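Local coordinates for protein Csc2 (Thermofilum pendens, PDB 4TXD) that probably binds CRISPR RNA as the zinc-containing Cas7-family subunit of a type I-D CRISPR interference complex, at residues V55-R60 and G243-V248; K96-T101 and V197-A202; A202-R207 and T239-R244; L283-G288 and T324-S329; A291-Y296 and E319-T324. All blocks are in the same frame, centred on the assembly; numbering follows the deposited sequence.

Interaction 1: residues V55-R60 and G243-V248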
# COMPACT_ATOMS: atom_id res chain seq x y z
N VAL A 55 -3.80 8.23 -6.06
CA VAL A 55 -5.04 7.57 -5.67
C VAL A 55 -5.56 8.17 -4.35
O VAL A 55 -4.82 8.28 -3.37
CB VAL A 55 -4.87 6.04 -5.55
CG1 VAL A 55 -3.77 5.68 -4.60
CG2 VAL A 55 -6.17 5.39 -5.12
N VAL A 56 -6.83 8.59 -4.35
CA VAL A 56 -7.45 9.15 -3.14
C VAL A 56 -8.49 8.18 -2.66
O VAL A 56 -9.27 7.63 -3.45
CB VAL A 56 -8.07 10.54 -3.41
CG1 VAL A 56 -8.88 11.03 -2.19
CG2 VAL A 56 -6.99 11.55 -3.75
N PHE A 57 -8.51 7.95 -1.35
CA PHE A 57 -9.35 6.94 -0.77
C PHE A 57 -9.85 7.34 0.62
O PHE A 57 -9.35 8.29 1.23
CB PHE A 57 -8.61 5.59 -0.71
CG PHE A 57 -7.32 5.61 0.09
CD1 PHE A 57 -6.12 6.03 -0.48
CD2 PHE A 57 -7.31 5.17 1.41
CE1 PHE A 57 -4.93 6.04 0.27
CE2 PHE A 57 -6.13 5.18 2.17
CZ PHE A 57 -4.94 5.61 1.59
N LEU A 58 -10.84 6.61 1.09
CA LEU A 58 -11.38 6.78 2.42
C LEU A 58 -11.14 5.55 3.26
O LEU A 58 -11.24 4.47 2.79
CB LEU A 58 -12.89 7.02 2.36
CG LEU A 58 -13.40 8.26 1.68
CD1 LEU A 58 -14.90 8.36 1.74
CD2 LEU A 58 -12.72 9.50 2.22
N VAL A 59 -10.83 5.76 4.52
CA VAL A 59 -10.77 4.69 5.49
C VAL A 59 -11.80 4.95 6.58
O VAL A 59 -11.76 5.99 7.25
CB VAL A 59 -9.37 4.59 6.14
CG1 VAL A 59 -9.32 3.40 7.10
CG2 VAL A 59 -8.29 4.48 5.07
N ARG A 60 -12.74 4.03 6.76
CA ARG A 60 -13.74 4.23 7.80
C ARG A 60 -13.66 3.16 8.89
O ARG A 60 -13.65 1.96 8.62
CB ARG A 60 -15.15 4.26 7.20
CG ARG A 60 -16.17 4.82 8.18
CD ARG A 60 -17.56 4.86 7.61
NE ARG A 60 -18.41 5.71 8.43
CZ ARG A 60 -19.73 5.77 8.31
NH1 ARG A 60 -20.33 5.03 7.40
NH2 ARG A 60 -20.44 6.58 9.09
N GLY A 243 -7.31 9.53 2.75
CA GLY A 243 -5.99 9.03 2.39
C GLY A 243 -5.62 9.35 0.96
O GLY A 243 -6.48 9.58 0.11
N ARG A 244 -4.32 9.38 0.69
CA ARG A 244 -3.81 9.57 -0.66
C ARG A 244 -2.51 8.78 -0.80
O ARG A 244 -1.69 8.74 0.13
CB ARG A 244 -3.56 11.05 -0.97
CG ARG A 244 -3.16 11.35 -2.42
CD ARG A 244 -2.72 12.81 -2.60
NE ARG A 244 -1.36 12.99 -2.10
CZ ARG A 244 -0.28 13.13 -2.87
NH1 ARG A 244 -0.40 13.14 -4.20
NH2 ARG A 244 0.91 13.27 -2.30
N ALA A 245 -2.32 8.17 -1.97
CA ALA A 245 -1.06 7.51 -2.29
C ALA A 245 -0.60 7.91 -3.68
O ALA A 245 -1.41 8.25 -4.55
CB ALA A 245 -1.20 6.00 -2.18
N GLU A 246 0.72 7.91 -3.87
CA GLU A 246 1.29 8.10 -5.20
C GLU A 246 1.92 6.79 -5.68
O GLU A 246 2.72 6.17 -4.98
CB GLU A 246 2.33 9.23 -5.20
CG GLU A 246 1.69 10.60 -5.07
CD GLU A 246 2.71 11.72 -5.16
OE1 GLU A 246 3.89 11.44 -5.49
OE2 GLU A 246 2.35 12.89 -4.90
N LEU A 247 1.50 6.35 -6.87
CA LEU A 247 1.93 5.08 -7.45
C LEU A 247 2.79 5.38 -8.66
O LEU A 247 2.33 6.03 -9.59
CB LEU A 247 0.72 4.22 -7.84
CG LEU A 247 0.02 3.43 -6.72
CD1 LEU A 247 -0.43 4.32 -5.57
CD2 LEU A 247 -1.17 2.64 -7.28
N VAL A 248 4.05 4.96 -8.64
CA VAL A 248 4.98 5.30 -9.72
C VAL A 248 5.62 4.06 -10.34
O VAL A 248 5.88 3.07 -9.65
CB VAL A 248 6.11 6.25 -9.22
CG1 VAL A 248 5.53 7.58 -8.76
CG2 VAL A 248 6.88 5.62 -8.09
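The carbonyl oxygen of Val55 is gripped by two groups of the facing strand: Ala245 N donates to Val55 O at 2.9 Å, in the carbonyl plane, and Arg244 CA brings a C-H...O contact to Val55 O at 3.2 Å. In return Val55 N donates to Ala245 O, 2.8 Å away and nearly straight at 170°. Phe57 and Gly243 exchange a second pair of bonds, but the Phe57 amide meets Gly243 O from above the carbonyl plane, and the same oxygen also receives the CA-H of Val56. Val56 and Arg244 form the non-hydrogen-bonded pair in between. This ladder joins strands 52-61 and 240-247 in the middle of the antiparallel sheet of the RRM-like core on which Cas7 proteins are built. Phe57 CG lies between the backbone N and the carbonyl carbon (chi1 59°), which swings the ring across the neighbouring strand, where Gly243 CA sits over its face, 3.8 Å from the Phe57 ring centroid. A CB on Gly243 would collide with Phe57 CZ. Beside the ring, Val55 CG1 touches Ala245 CB at 3.5 Å and Leu247 CD1 at 3.7 Å. Over the opposite sheet face Val56 CG2 rests on the aliphatic CG of Arg244. That arginine then bends at chi3 (78°) and, its rotation fixed by three carboxylates that probably also stabilise its charge, sends NH1 and NH2, end-on, to Glu246 OE2, with NH1 2.8 Å from OE2. Its NE pairs with Asp200 and its NH1 also with Glu54.

Interaction 2: residues K96-T101 and V197-A202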
# COMPACT_ATOMS: atom_id res chain seq x y z
N LYS A 96 2.37 3.03 8.83
CA LYS A 96 1.28 2.12 9.21
C LYS A 96 0.46 1.71 7.98
O LYS A 96 0.08 0.55 7.85
CB LYS A 96 0.35 2.75 10.26
CG LYS A 96 1.07 3.16 11.52
CD LYS A 96 0.10 3.55 12.63
CE LYS A 96 0.87 4.01 13.87
NZ LYS A 96 -0.04 4.35 14.98
N LEU A 97 0.18 2.67 7.10
CA LEU A 97 -0.53 2.39 5.85
C LEU A 97 0.26 1.38 5.00
O LEU A 97 -0.31 0.41 4.47
CB LEU A 97 -0.77 3.68 5.07
CG LEU A 97 -1.81 4.61 5.71
CD1 LEU A 97 -1.81 5.94 5.00
CD2 LEU A 97 -3.21 3.99 5.66
N MET A 98 1.57 1.60 4.89
CA MET A 98 2.45 0.64 4.22
C MET A 98 2.33 -0.75 4.81
O MET A 98 2.15 -1.73 4.08
CB MET A 98 3.92 1.07 4.31
CG MET A 98 4.29 2.22 3.43
SD MET A 98 4.65 1.68 1.75
CE MET A 98 6.20 0.84 1.97
N ALA A 99 2.48 -0.84 6.13
CA ALA A 99 2.51 -2.12 6.80
C ALA A 99 1.21 -2.88 6.55
O ALA A 99 1.26 -4.06 6.19
CB ALA A 99 2.74 -1.94 8.28
N VAL A 100 0.06 -2.22 6.72
CA VAL A 100 -1.19 -2.97 6.63
C VAL A 100 -1.50 -3.31 5.17
O VAL A 100 -2.08 -4.37 4.89
CB VAL A 100 -2.41 -2.23 7.27
CG1 VAL A 100 -2.19 -2.01 8.76
CG2 VAL A 100 -2.73 -0.92 6.54
N THR A 101 -1.12 -2.42 4.25
CA THR A 101 -1.46 -2.65 2.85
C THR A 101 -0.59 -3.77 2.30
O THR A 101 -1.06 -4.64 1.54
CB THR A 101 -1.29 -1.38 1.99
OG1 THR A 101 -2.12 -0.33 2.51
CG2 THR A 101 -1.68 -1.65 0.53
N VAL A 197 4.97 2.70 -4.08
CA VAL A 197 3.68 3.14 -3.52
C VAL A 197 3.98 4.01 -2.30
O VAL A 197 4.35 3.50 -1.25
CB VAL A 197 2.79 1.94 -3.12
CG1 VAL A 197 1.45 2.41 -2.51
CG2 VAL A 197 2.56 1.01 -4.33
N ARG A 198 3.86 5.33 -2.46
CA ARG A 198 4.16 6.27 -1.39
C ARG A 198 2.88 6.82 -0.78
O ARG A 198 2.13 7.51 -1.45
CB ARG A 198 5.02 7.43 -1.91
CG ARG A 198 6.45 7.06 -2.25
CD ARG A 198 7.41 8.15 -1.79
NE ARG A 198 8.15 8.76 -2.89
CZ ARG A 198 7.89 9.96 -3.41
NH1 ARG A 198 6.90 10.70 -2.93
NH2 ARG A 198 8.63 10.43 -4.40
N PHE A 199 2.65 6.54 0.49
CA PHE A 199 1.44 7.04 1.17
C PHE A 199 1.65 8.41 1.80
O PHE A 199 2.68 8.64 2.44
CB PHE A 199 0.98 6.08 2.26
CG PHE A 199 0.33 4.83 1.75
CD1 PHE A 199 -1.00 4.84 1.34
CD2 PHE A 199 1.05 3.64 1.70
CE1 PHE A 199 -1.61 3.68 0.86
CE2 PHE A 199 0.45 2.47 1.23
CZ PHE A 199 -0.88 2.49 0.81
N ASP A 200 0.66 9.29 1.66
CA ASP A 200 0.47 10.41 2.59
C ASP A 200 0.05 9.81 3.93
O ASP A 200 -0.38 8.66 3.98
CB ASP A 200 -0.62 11.38 2.12
CG ASP A 200 -0.22 12.24 0.96
OD1 ASP A 200 0.87 12.04 0.38
OD2 ASP A 200 -1.03 13.14 0.62
N PRO A 201 0.14 10.59 5.02
CA PRO A 201 -0.62 10.17 6.21
C PRO A 201 -2.11 10.17 5.87
O PRO A 201 -2.51 10.94 5.00
CB PRO A 201 -0.31 11.26 7.26
CG PRO A 201 0.90 12.01 6.71
CD PRO A 201 0.79 11.90 5.21
N ALA A 202 -2.92 9.35 6.54
CA ALA A 202 -4.36 9.45 6.39
C ALA A 202 -4.96 10.19 7.59
O ALA A 202 -4.75 9.80 8.75
CB ALA A 202 -4.98 8.08 6.23
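Leu97 presses its CB onto the ring face of Phe199, a CH-pi contact 3.8 Å from CB to the ring centroid and 16° off the normal. Apolar contacts extend this: Leu97 CD1 passes the ring to reach Ala202 CB at 4.0 Å, and Met98 CG lies 3.9 Å from Phe199 CD2. A Met-aromatic contact follows, because the Met98 chain, bent at chi2 and chi3, brings SD to the ring's edge, 5.3 Å from the Phe199 centroid. Polar groups take part without any hydrogen bond across the contact. Thr101 OG1 stands 3.5 Å from Phe199 CZ, but its proton goes back to Leu97 O, which receives Thr101 N from the other face of its plane. Together these residues seat helix 94-115 on one face of the sheet, the alpha-on-beta layering of an RRM-like fold, with Leu262 of helix 252-263 also against Phe199. Replacing Phe199 by an alanine would probably open a gap between helix and strand, leaving Leu97 CB and Met98 SD without their aromatic partner. With no hydrogen bond between helix and strand, the fit rests mainly on shape and on apolar and aromatic contact.

Interaction 3: residues A202-R207 and T239-R244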
# COMPACT_ATOMS: atom_id res chain seq x y z
N ALA A 202 -2.92 9.35 6.54
CA ALA A 202 -4.36 9.45 6.39
C ALA A 202 -4.96 10.19 7.59
O ALA A 202 -4.75 9.80 8.75
CB ALA A 202 -4.98 8.08 6.23
N PHE A 203 -5.66 11.26 7.32
CA PHE A 203 -6.17 12.16 8.33
C PHE A 203 -7.68 12.01 8.64
O PHE A 203 -8.47 12.03 7.77
CB PHE A 203 -5.95 13.60 7.90
CG PHE A 203 -4.53 13.98 7.67
CD1 PHE A 203 -3.94 13.78 6.45
CD2 PHE A 203 -3.79 14.56 8.65
CE1 PHE A 203 -2.65 14.14 6.22
CE2 PHE A 203 -2.50 14.92 8.43
CZ PHE A 203 -1.92 14.71 7.22
N ALA A 204 -8.04 11.89 9.91
CA ALA A 204 -9.44 11.93 10.30
C ALA A 204 -9.96 13.36 10.11
O ALA A 204 -9.19 14.32 10.20
CB ALA A 204 -9.62 11.48 11.74
N THR A 205 -11.23 13.50 9.81
CA THR A 205 -11.81 14.82 9.65
C THR A 205 -12.47 15.34 10.92
O THR A 205 -12.86 16.47 11.00
CB THR A 205 -12.87 14.84 8.56
OG1 THR A 205 -13.86 13.90 8.87
CG2 THR A 205 -12.30 14.51 7.26
N GLN A 206 -12.58 14.47 11.90
CA GLN A 206 -13.16 14.83 13.19
C GLN A 206 -12.33 14.23 14.30
O GLN A 206 -11.70 13.17 14.13
CB GLN A 206 -14.61 14.32 13.31
CG GLN A 206 -15.56 14.85 12.25
CD GLN A 206 -16.85 14.05 12.20
OE1 GLN A 206 -16.83 12.82 12.03
NE2 GLN A 206 -17.98 14.73 12.36
N ARG A 207 -12.34 14.91 15.44
CA ARG A 207 -11.67 14.45 16.65
C ARG A 207 -12.62 13.58 17.45
O ARG A 207 -13.24 14.05 18.40
CB ARG A 207 -11.20 15.65 17.48
CG ARG A 207 -10.36 15.30 18.71
CD ARG A 207 -9.92 16.59 19.45
NE ARG A 207 -8.78 16.39 20.35
CZ ARG A 207 -8.87 15.81 21.54
NH1 ARG A 207 -10.04 15.35 21.96
NH2 ARG A 207 -7.80 15.67 22.30
N THR A 239 -15.72 7.11 12.38
CA THR A 239 -14.72 8.11 12.01
C THR A 239 -14.20 7.83 10.62
O THR A 239 -13.85 6.69 10.31
CB THR A 239 -13.53 8.12 13.00
OG1 THR A 239 -14.00 8.44 14.32
CG2 THR A 239 -12.46 9.11 12.57
N VAL A 240 -14.13 8.85 9.78
CA VAL A 240 -13.55 8.63 8.45
C VAL A 240 -12.20 9.35 8.31
O VAL A 240 -12.03 10.47 8.79
CB VAL A 240 -14.53 9.08 7.33
CG1 VAL A 240 -14.80 10.60 7.40
CG2 VAL A 240 -13.98 8.69 5.96
N PHE A 241 -11.24 8.67 7.68
CA PHE A 241 -9.93 9.22 7.36
C PHE A 241 -9.79 9.42 5.86
O PHE A 241 -10.15 8.54 5.08
CB PHE A 241 -8.80 8.28 7.79
CG PHE A 241 -8.73 8.01 9.28
CD1 PHE A 241 -9.67 7.18 9.89
CD2 PHE A 241 -7.68 8.53 10.03
CE1 PHE A 241 -9.58 6.91 11.25
CE2 PHE A 241 -7.57 8.26 11.37
CZ PHE A 241 -8.53 7.45 12.00
N ILE A 242 -9.19 10.51 5.46
CA ILE A 242 -8.92 10.74 4.07
C ILE A 242 -7.48 10.39 3.74
O ILE A 242 -6.59 10.87 4.35
CB ILE A 242 -9.18 12.19 3.66
CG1 ILE A 242 -10.63 12.54 3.90
CG2 ILE A 242 -8.82 12.39 2.22
CD1 ILE A 242 -10.94 13.98 3.73
N GLY A 243 -7.31 9.53 2.75
CA GLY A 243 -5.99 9.03 2.39
C GLY A 243 -5.62 9.35 0.96
O GLY A 243 -6.48 9.58 0.11
N ARG A 244 -4.32 9.38 0.69
CA ARG A 244 -3.81 9.57 -0.66
C ARG A 244 -2.51 8.78 -0.80
O ARG A 244 -1.69 8.74 0.13
CB ARG A 244 -3.56 11.05 -0.97
CG ARG A 244 -3.16 11.35 -2.42
CD ARG A 244 -2.72 12.81 -2.60
NE ARG A 244 -1.36 12.99 -2.10
CZ ARG A 244 -0.28 13.13 -2.87
NH1 ARG A 244 -0.40 13.14 -4.20
NH2 ARG A 244 0.91 13.27 -2.30
O HOH W 1 -14.23 11.75 10.78
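Phe203 and Ile242 satisfy each other's backbone in full: Ile242 N donates to Phe203 O at 2.9 Å, and Phe203 N donates to Ile242 O at 3.1 Å. Phe203 O also receives the CA-H of Phe241. Beyond the non-hydrogen-bonded pair Ala204-Phe241, Thr205 N reaches Val240 O at 3.3 Å, nearly along the C=O axis. Val240 N is answered by a water, 3.1 Å from that N, which passes its own protons to Thr205 OG1 at 2.9 Å and Gln206 OE1 at 3.1 Å. The water thus ties the first residue of strand 240-247 to the loop that follows strand 197-204. Strands 197-204 and 240-247 are antiparallel neighbours in the central sheet, and their outward backbone groups are used by the next strands: Ala202 and Ala204 bond to Ile92 and Pro90, Phe241 to Val59. Thr205 OG1 hands its proton to Lys305 O, and Gln206 OE1 takes a second bond from Arg208. A chi1 of 57° sets OG1 over the main chain, flanked by N and C, and Thr205 gives OG1 to the water while CG2 touches Ile242 CD1, 3.8 Å off, the two side chains meeting at about a right angle beneath helix 307-321. On the other sheet face Ala204 CB lies over the Phe241 ring, 4.0 Å from its centroid, while Ala202 O sits at the edge of that ring.

Interaction 4: residues L283-G288 and T324-S329; sequences LGVKAG and TPVDNS
Thr324 opens the pairing with Val285: Thr324 N donates to Val285 O at 2.8 Å, and Val285 N returns a bond to Thr324 O at 3.0 Å. The latter oxygen also meets Gly284 CA in a C-H...O contact of 3.3 Å. Pro325 follows in the non-hydrogen-bonded place opposite Gly284, where its lack of an N-H costs no ladder bond. Val326 N donates to Leu283 O at 3.1 Å, coming in 59° above the carbonyl plane, although the N-H points fairly straight at the oxygen. With CG1 anti to the backbone N (chi1 170°), Val326 turns its other branch to the strand, and CG2 lies 4.0 Å from Gly284 CA and 4.1 Å from Val285 CG1. Asp327 takes the N-cap position, its OD2 accepting a bond from Lys330 N and a weak one from Ser329 N. Asn328 OD1 accepts from Ile282 N, tying this helix start to the strand. On its far edge strand 277-288 carries a classic beta bulge, Leu283 and Gly284 both facing Val56. Strand 324-325 is outermost on this side within the chain; it follows helix 307-321 and leads into helix 328-334, while Leu283 packs on Leu314 and Leu318 of the former.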
# COMPACT_ATOMS: atom_id res chain seq x y z
N LEU A 283 -11.79 6.29 -4.18
CA LEU A 283 -12.65 7.28 -4.77
C LEU A 283 -12.23 7.76 -6.15
O LEU A 283 -13.04 8.14 -6.94
CB LEU A 283 -12.80 8.49 -3.88
CG LEU A 283 -13.40 8.23 -2.51
CD1 LEU A 283 -13.62 9.54 -1.82
CD2 LEU A 283 -14.69 7.48 -2.62
N GLY A 284 -10.94 7.75 -6.42
CA GLY A 284 -10.49 8.31 -7.68
C GLY A 284 -9.01 8.22 -7.92
O GLY A 284 -8.21 8.11 -6.98
N VAL A 285 -8.63 8.25 -9.20
CA VAL A 285 -7.22 8.26 -9.59
C VAL A 285 -6.94 9.39 -10.58
O VAL A 285 -7.84 9.87 -11.26
CB VAL A 285 -6.78 6.92 -10.22
CG1 VAL A 285 -6.95 5.78 -9.23
CG2 VAL A 285 -7.57 6.65 -11.50
N LYS A 286 -5.69 9.80 -10.65
CA LYS A 286 -5.26 10.80 -11.63
C LYS A 286 -3.79 10.62 -11.96
O LYS A 286 -2.95 10.54 -11.06
CB LYS A 286 -5.51 12.21 -11.11
CG LYS A 286 -5.30 13.27 -12.18
CD LYS A 286 -5.36 14.68 -11.63
CE LYS A 286 -5.15 15.70 -12.73
NZ LYS A 286 -5.30 17.09 -12.24
N ALA A 287 -3.48 10.55 -13.25
CA ALA A 287 -2.09 10.47 -13.70
C ALA A 287 -1.55 11.87 -13.98
O ALA A 287 -2.28 12.74 -14.45
CB ALA A 287 -1.98 9.58 -14.95
N GLY A 288 -0.29 12.10 -13.68
CA GLY A 288 0.30 13.41 -13.92
C GLY A 288 1.78 13.47 -13.60
O GLY A 288 2.32 12.59 -12.93
N THR A 324 -10.25 10.74 -12.30
CA THR A 324 -11.18 9.76 -12.82
C THR A 324 -11.79 8.99 -11.68
O THR A 324 -11.07 8.36 -10.90
CB THR A 324 -10.48 8.77 -13.77
OG1 THR A 324 -9.87 9.49 -14.83
CG2 THR A 324 -11.48 7.76 -14.31
N PRO A 325 -13.13 9.04 -11.56
CA PRO A 325 -13.80 8.36 -10.45
C PRO A 325 -13.53 6.88 -10.50
O PRO A 325 -13.33 6.34 -11.59
CB PRO A 325 -15.29 8.66 -10.69
CG PRO A 325 -15.37 9.05 -12.13
CD PRO A 325 -14.08 9.73 -12.45
N VAL A 326 -13.49 6.24 -9.34
CA VAL A 326 -13.38 4.80 -9.29
C VAL A 326 -14.59 4.22 -8.58
O VAL A 326 -14.96 4.68 -7.50
CB VAL A 326 -12.10 4.35 -8.58
CG1 VAL A 326 -12.13 2.84 -8.34
CG2 VAL A 326 -10.87 4.76 -9.38
N ASP A 327 -15.21 3.23 -9.21
CA ASP A 327 -16.31 2.49 -8.61
C ASP A 327 -15.74 1.36 -7.77
O ASP A 327 -15.42 0.29 -8.28
CB ASP A 327 -17.24 1.94 -9.70
CG ASP A 327 -18.54 1.40 -9.14
OD1 ASP A 327 -19.58 1.61 -9.79
OD2 ASP A 327 -18.53 0.75 -8.06
N ASN A 328 -15.64 1.60 -6.46
CA ASN A 328 -15.01 0.66 -5.55
C ASN A 328 -15.65 -0.72 -5.62
O ASN A 328 -14.96 -1.72 -5.51
CB ASN A 328 -15.07 1.19 -4.11
CG ASN A 328 -14.13 0.44 -3.19
OD1 ASN A 328 -12.93 0.75 -3.12
ND2 ASN A 328 -14.65 -0.54 -2.47
N SER A 329 -16.95 -0.77 -5.83
CA SER A 329 -17.66 -2.04 -5.93
C SER A 329 -17.26 -2.80 -7.19
O SER A 329 -17.14 -4.03 -7.18
CB SER A 329 -19.17 -1.80 -5.93
OG SER A 329 -19.55 -1.02 -7.05

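Interaction 5: residues A291-Y296 and E319-T324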
# COMPACT_ATOMS: atom_id res chain seq x y z
N ALA A 291 1.77 16.09 -8.55
CA ALA A 291 0.58 15.79 -7.76
C ALA A 291 -0.38 16.98 -7.78
O ALA A 291 0.05 18.12 -7.84
CB ALA A 291 0.97 15.45 -6.33
N SER A 292 -1.67 16.70 -7.72
CA SER A 292 -2.65 17.77 -7.77
C SER A 292 -3.22 18.09 -6.39
O SER A 292 -3.84 19.14 -6.21
CB SER A 292 -3.77 17.40 -8.74
OG SER A 292 -4.41 16.20 -8.35
N THR A 293 -3.00 17.22 -5.41
CA THR A 293 -3.57 17.43 -4.08
C THR A 293 -2.81 16.66 -3.00
O THR A 293 -1.81 16.01 -3.31
CB THR A 293 -5.08 17.05 -4.06
OG1 THR A 293 -5.66 17.47 -2.82
CG2 THR A 293 -5.30 15.56 -4.25
N THR A 294 -3.24 16.76 -1.75
CA THR A 294 -2.62 16.00 -0.65
C THR A 294 -3.72 15.58 0.31
O THR A 294 -4.74 16.27 0.41
CB THR A 294 -1.55 16.80 0.15
OG1 THR A 294 -2.17 17.82 0.94
CG2 THR A 294 -0.46 17.42 -0.76
N ALA A 295 -3.51 14.51 1.04
CA ALA A 295 -4.49 14.08 1.99
C ALA A 295 -4.77 15.17 3.03
O ALA A 295 -5.88 15.40 3.38
CB ALA A 295 -4.03 12.82 2.68
N TYR A 296 -3.73 15.82 3.48
CA TYR A 296 -3.87 16.92 4.41
C TYR A 296 -4.81 18.01 3.92
O TYR A 296 -5.67 18.41 4.62
CB TYR A 296 -2.53 17.55 4.77
CG TYR A 296 -2.68 18.74 5.68
CD1 TYR A 296 -2.73 18.59 7.04
CD2 TYR A 296 -2.81 20.00 5.19
CE1 TYR A 296 -2.88 19.65 7.87
CE2 TYR A 296 -2.98 21.07 6.01
CZ TYR A 296 -3.01 20.89 7.36
OH TYR A 296 -3.16 21.93 8.18
N GLU A 319 -13.53 15.57 -8.87
CA GLU A 319 -13.96 15.85 -10.23
C GLU A 319 -13.37 17.17 -10.71
O GLU A 319 -12.79 17.24 -11.80
CB GLU A 319 -15.48 15.89 -10.34
CG GLU A 319 -15.97 16.08 -11.77
CD GLU A 319 -17.48 16.19 -11.86
OE1 GLU A 319 -17.96 17.29 -12.20
OE2 GLU A 319 -18.17 15.19 -11.58
N LYS A 320 -13.49 18.21 -9.90
CA LYS A 320 -12.91 19.50 -10.25
C LYS A 320 -11.40 19.42 -10.44
O LYS A 320 -10.82 20.20 -11.20
CB LYS A 320 -13.24 20.56 -9.19
CG LYS A 320 -14.73 20.81 -9.01
CD LYS A 320 -14.97 22.15 -8.33
CE LYS A 320 -16.37 22.25 -7.76
NZ LYS A 320 -16.53 21.42 -6.53
N LEU A 321 -10.75 18.49 -9.75
CA LEU A 321 -9.30 18.34 -9.82
C LEU A 321 -8.86 17.53 -11.03
O LEU A 321 -7.66 17.43 -11.32
CB LEU A 321 -8.75 17.70 -8.54
CG LEU A 321 -8.56 18.65 -7.35
CD1 LEU A 321 -8.08 17.88 -6.12
CD2 LEU A 321 -7.59 19.75 -7.71
N GLY A 322 -9.82 16.93 -11.73
CA GLY A 322 -9.52 16.19 -12.94
C GLY A 322 -9.26 14.72 -12.69
O GLY A 322 -8.64 14.05 -13.52
N PHE A 323 -9.71 14.22 -11.55
CA PHE A 323 -9.61 12.80 -11.20
C PHE A 323 -10.64 11.96 -11.94
O PHE A 323 -11.77 12.39 -12.16
CB PHE A 323 -9.79 12.59 -9.69
CG PHE A 323 -8.54 12.78 -8.88
CD1 PHE A 323 -7.99 14.04 -8.71
CD2 PHE A 323 -7.95 11.69 -8.26
CE1 PHE A 323 -6.83 14.22 -7.95
CE2 PHE A 323 -6.80 11.85 -7.50
CZ PHE A 323 -6.23 13.11 -7.34
N THR A 324 -10.25 10.74 -12.30
CA THR A 324 -11.18 9.76 -12.82
C THR A 324 -11.79 8.99 -11.68
O THR A 324 -11.07 8.36 -10.90
CB THR A 324 -10.48 8.77 -13.77
OG1 THR A 324 -9.87 9.49 -14.83
CG2 THR A 324 -11.48 7.76 -14.31
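The backbones of Ser292 and Leu321 stay 7.0 Å apart at their CA atoms, with no hydrogen bond between the segments, so side chains make the contact. It forms where helix 307-321 ends in a Schellman motif: Gly322, at a positive phi of 91°, turns the chain out of the helix and into Phe323. Leu321 CD1 meets Thr293 CB at 3.7 Å, the two side chains crossing at about a right angle, while Leu321 CD2 approaches Ser292 O to 4.1 Å. A chi1 of 59° folds Ser292 OG back over its own backbone and sets the hydroxyl at the edge of the Phe323 ring. Glu54 OE1 bonds the hydroxyl and Glu54 OE2 takes Thr293 N, so this carboxylate holds loop 291-294 to strand 52-61. Thr293 CG2 lies 4.1 Å from Phe323 CZ, and Phe323 also packs on Val56 and Lys286, so its ring lies between the loop and the sheet. With an alanine in place of Phe323, Val56 would probably be uncovered on that side and Ser292 OG and Thr293 CG2 left without the ring. The nearest approach across the contact is Ser292 OG to Phe323 CE1, 3.2 Å, with OG near the ring plane.

Interactions 1, 3 and 4 are ladders of one antiparallel sheet, whereas interactions 2 and 5 attach a helix and a loop through side chains. Interactions 1 to 3 are buried; 4 and 5, at an outer strand and a helix end, are only partly so. Strand 240-247 serves both 1 and 3, which share Gly243 and Arg244, and strand 197-204 serves 2 and 3. Backbone bonds dominate the ladders, and in interaction 3 a water joins in where strand 240-247 begins. Interaction 2 depends on aromatic and sulfur contacts. Asp200 links interactions 1, 2 and 5, bonding both Arg244 and Ala295 N, while Thr324 belongs to both 4 and 5.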